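Local coordinates for protein papillomavirus transcription factor E2 (Human papillomavirus type 18, PDB 1QQH) that probably regulates viral transcription as the E2 factor, of which this fragment is part of the N-terminal activation domain, at residues A[54-57]-A[61-64]. The protein carries 1 engineered substitution. Residues are numbered along the deposited sequence; the frame is centred on the assembly and turned at random.
Sequences VYFD and DNCM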
ATOM      1  N   VAL A  54     -10.803  23.611  17.263  1.00 39.07           N
ATOM      2  CA  VAL A  54     -11.991  23.843  18.060  1.00 39.18           C
ATOM      3  C   VAL A  54     -11.591  24.539  19.348  1.00 41.16           C
ATOM      4  O   VAL A  54     -10.686  24.092  20.052  1.00 40.89           O
ATOM      5  CB  VAL A  54     -12.701  22.529  18.419  1.00 38.54           C
ATOM      6  CG1 VAL A  54     -13.883  22.814  19.332  1.00 37.61           C
ATOM      7  CG2 VAL A  54     -13.174  21.836  17.151  1.00 37.46           C
ATOM      8  N   TYR A  55     -12.258  25.647  19.640  1.00 43.20           N
ATOM      9  CA  TYR A  55     -11.993  26.407  20.854  1.00 45.89           C
ATOM     10  C   TYR A  55     -13.183  26.224  21.790  1.00 46.08           C
ATOM     11  O   TYR A  55     -14.304  26.601  21.455  1.00 44.66           O
ATOM     12  CB  TYR A  55     -11.818  27.893  20.530  1.00 47.21           C
ATOM     13  CG  TYR A  55     -10.707  28.180  19.551  1.00 50.06           C
ATOM     14  CD1 TYR A  55     -10.891  28.001  18.182  1.00 52.07           C
ATOM     15  CD2 TYR A  55      -9.466  28.626  19.992  1.00 51.63           C
ATOM     16  CE1 TYR A  55      -9.864  28.265  17.274  1.00 53.17           C
ATOM     17  CE2 TYR A  55      -8.432  28.892  19.096  1.00 53.59           C
ATOM     18  CZ  TYR A  55      -8.638  28.711  17.741  1.00 53.81           C
ATOM     19  OH  TYR A  55      -7.617  28.982  16.856  1.00 55.98           O
ATOM     20  N   PHE A  56     -12.934  25.634  22.954  1.00 48.22           N
ATOM     21  CA  PHE A  56     -13.993  25.400  23.924  1.00 51.22           C
ATOM     22  C   PHE A  56     -14.116  26.579  24.865  1.00 54.66           C
ATOM     23  O   PHE A  56     -13.113  27.127  25.323  1.00 55.21           O
ATOM     24  CB  PHE A  56     -13.723  24.115  24.696  1.00 48.42           C
ATOM     25  CG  PHE A  56     -13.618  22.911  23.815  1.00 46.08           C
ATOM     26  CD1 PHE A  56     -12.378  22.389  23.472  1.00 45.54           C
ATOM     27  CD2 PHE A  56     -14.766  22.327  23.282  1.00 45.62           C
ATOM     28  CE1 PHE A  56     -12.276  21.307  22.610  1.00 44.68           C
ATOM     29  CE2 PHE A  56     -14.679  21.247  22.420  1.00 43.99           C
ATOM     30  CZ  PHE A  56     -13.427  20.735  22.082  1.00 45.47           C
ATOM     31  N   ASP A  57     -15.356  26.960  25.147  1.00 59.29           N
ATOM     32  CA  ASP A  57     -15.637  28.104  26.005  1.00 63.91           C
ATOM     33  C   ASP A  57     -15.126  29.302  25.214  1.00 66.25           C
ATOM     34  O   ASP A  57     -14.800  29.166  24.034  1.00 67.26           O
ATOM     35  CB  ASP A  57     -14.890  27.982  27.335  1.00 64.63           C
ATOM     36  CG  ASP A  57     -15.084  26.624  27.991  1.00 66.86           C
ATOM     37  OD1 ASP A  57     -16.247  26.217  28.205  1.00 67.80           O
ATOM     38  OD2 ASP A  57     -14.068  25.961  28.295  1.00 68.21           O
ATOM     39  N   ASP A  61      -7.030  29.536  24.202  1.00 76.21           N
ATOM     40  CA  ASP A  61      -6.193  28.497  24.785  1.00 75.50           C
ATOM     41  C   ASP A  61      -7.141  27.316  24.939  1.00 74.60           C
ATOM     42  O   ASP A  61      -8.347  27.470  24.734  1.00 74.78           O
ATOM     43  CB  ASP A  61      -5.666  28.923  26.160  1.00 77.26           C
ATOM     44  CG  ASP A  61      -4.818  30.185  26.098  1.00 78.53           C
ATOM     45  OD1 ASP A  61      -3.763  30.167  25.423  1.00 79.55           O
ATOM     46  OD2 ASP A  61      -5.209  31.196  26.727  1.00 79.23           O
ATOM     47  N   ASN A  62      -6.619  26.147  25.299  1.00 73.13           N
ATOM     48  CA  ASN A  62      -7.481  24.977  25.456  1.00 71.29           C
ATOM     49  C   ASN A  62      -8.042  24.617  24.072  1.00 70.07           C
ATOM     50  O   ASN A  62      -9.131  24.061  23.949  1.00 70.81           O
ATOM     51  CB  ASN A  62      -8.608  25.312  26.455  1.00 70.49           C
ATOM     52  CG  ASN A  62      -9.661  24.219  26.562  1.00 69.61           C
ATOM     53  OD1 ASN A  62      -9.344  23.031  26.575  1.00 69.33           O
ATOM     54  ND2 ASN A  62     -10.921  24.626  26.660  1.00 68.41           N
ATOM     55  N   CYS A  63      -7.269  24.935  23.037  1.00 67.86           N
ATOM     56  CA  CYS A  63      -7.659  24.678  21.652  1.00 65.62           C
ATOM     57  C   CYS A  63      -7.383  23.259  21.144  1.00 63.17           C
ATOM     58  O   CYS A  63      -6.234  22.887  20.916  1.00 62.89           O
ATOM     59  CB  CYS A  63      -6.954  25.680  20.735  1.00 66.41           C
ATOM     60  SG  CYS A  63      -7.107  25.326  18.963  1.00 68.24           S
ATOM     61  N   MET A  64      -8.442  22.476  20.954  1.00 59.86           N
ATOM     62  CA  MET A  64      -8.303  21.117  20.446  1.00 56.81           C
ATOM     63  C   MET A  64      -8.223  21.085  18.923  1.00 53.61           C
ATOM     64  O   MET A  64      -8.868  21.878  18.233  1.00 52.25           O
ATOM     65  CB  MET A  64      -9.474  20.245  20.902  1.00 59.96           C
ATOM     66  CG  MET A  64      -9.278  19.615  22.272  1.00 63.79           C
ATOM     67  SD  MET A  64      -7.890  18.444  22.284  1.00 69.53           S
ATOM     68  CE  MET A  64      -8.773  16.849  22.270  1.00 66.40           C
TER
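Val54 pairs with Met64 where two antiparallel strands, 45-56 and 63-75, reach the turn of their beta hairpin, near one end of the curled antiparallel sheet of the E2 activation domain. The example illustrates how a hairpin end is held by two backbone hydrogen bonds and by side chains on two faces. Val54 and Met64 form a hydrogen-bonded pair: Val54 N donates to Met64 O at 2.8 Å, a nearly straight bond, while Met64 N donates to Val54 O at 2.9 Å with an N-H...O angle of 131°, clearly bent. Toward the turn, side chains make most of the remaining contacts. On the face of Tyr55 and Cys63, the cysteine sulfur lies over the tyrosine ring, displaced toward its rim, in a sulfur-aromatic contact with SG 4.0 Å from the centroid of the Tyr55 ring. A chi1 of 170° swings SG away from the Cys63 backbone N and over that ring. Lys60, in the turn, adds a cation-pi contact to Tyr55. The other face carries Val54 and Met64, and the Phe56 ring touches both: Val54 CG1 sits over one face of that ring, offset toward the rim, whereas Met64 meets its edge. Phe107 of helix 107-111 packs on Val54, Cys111 of the same helix on Phe56, and Trp120 on both. Nearer the turn, Asn62 crosses Phe56 at about a right angle, bringing ND2 to 3.5 Å from Phe56 CB; Asp57 OD1 is meanwhile engaged by Thr117 N. The tightest apolar touch is Met64 CB against Phe56 CE1, at 3.4 Å.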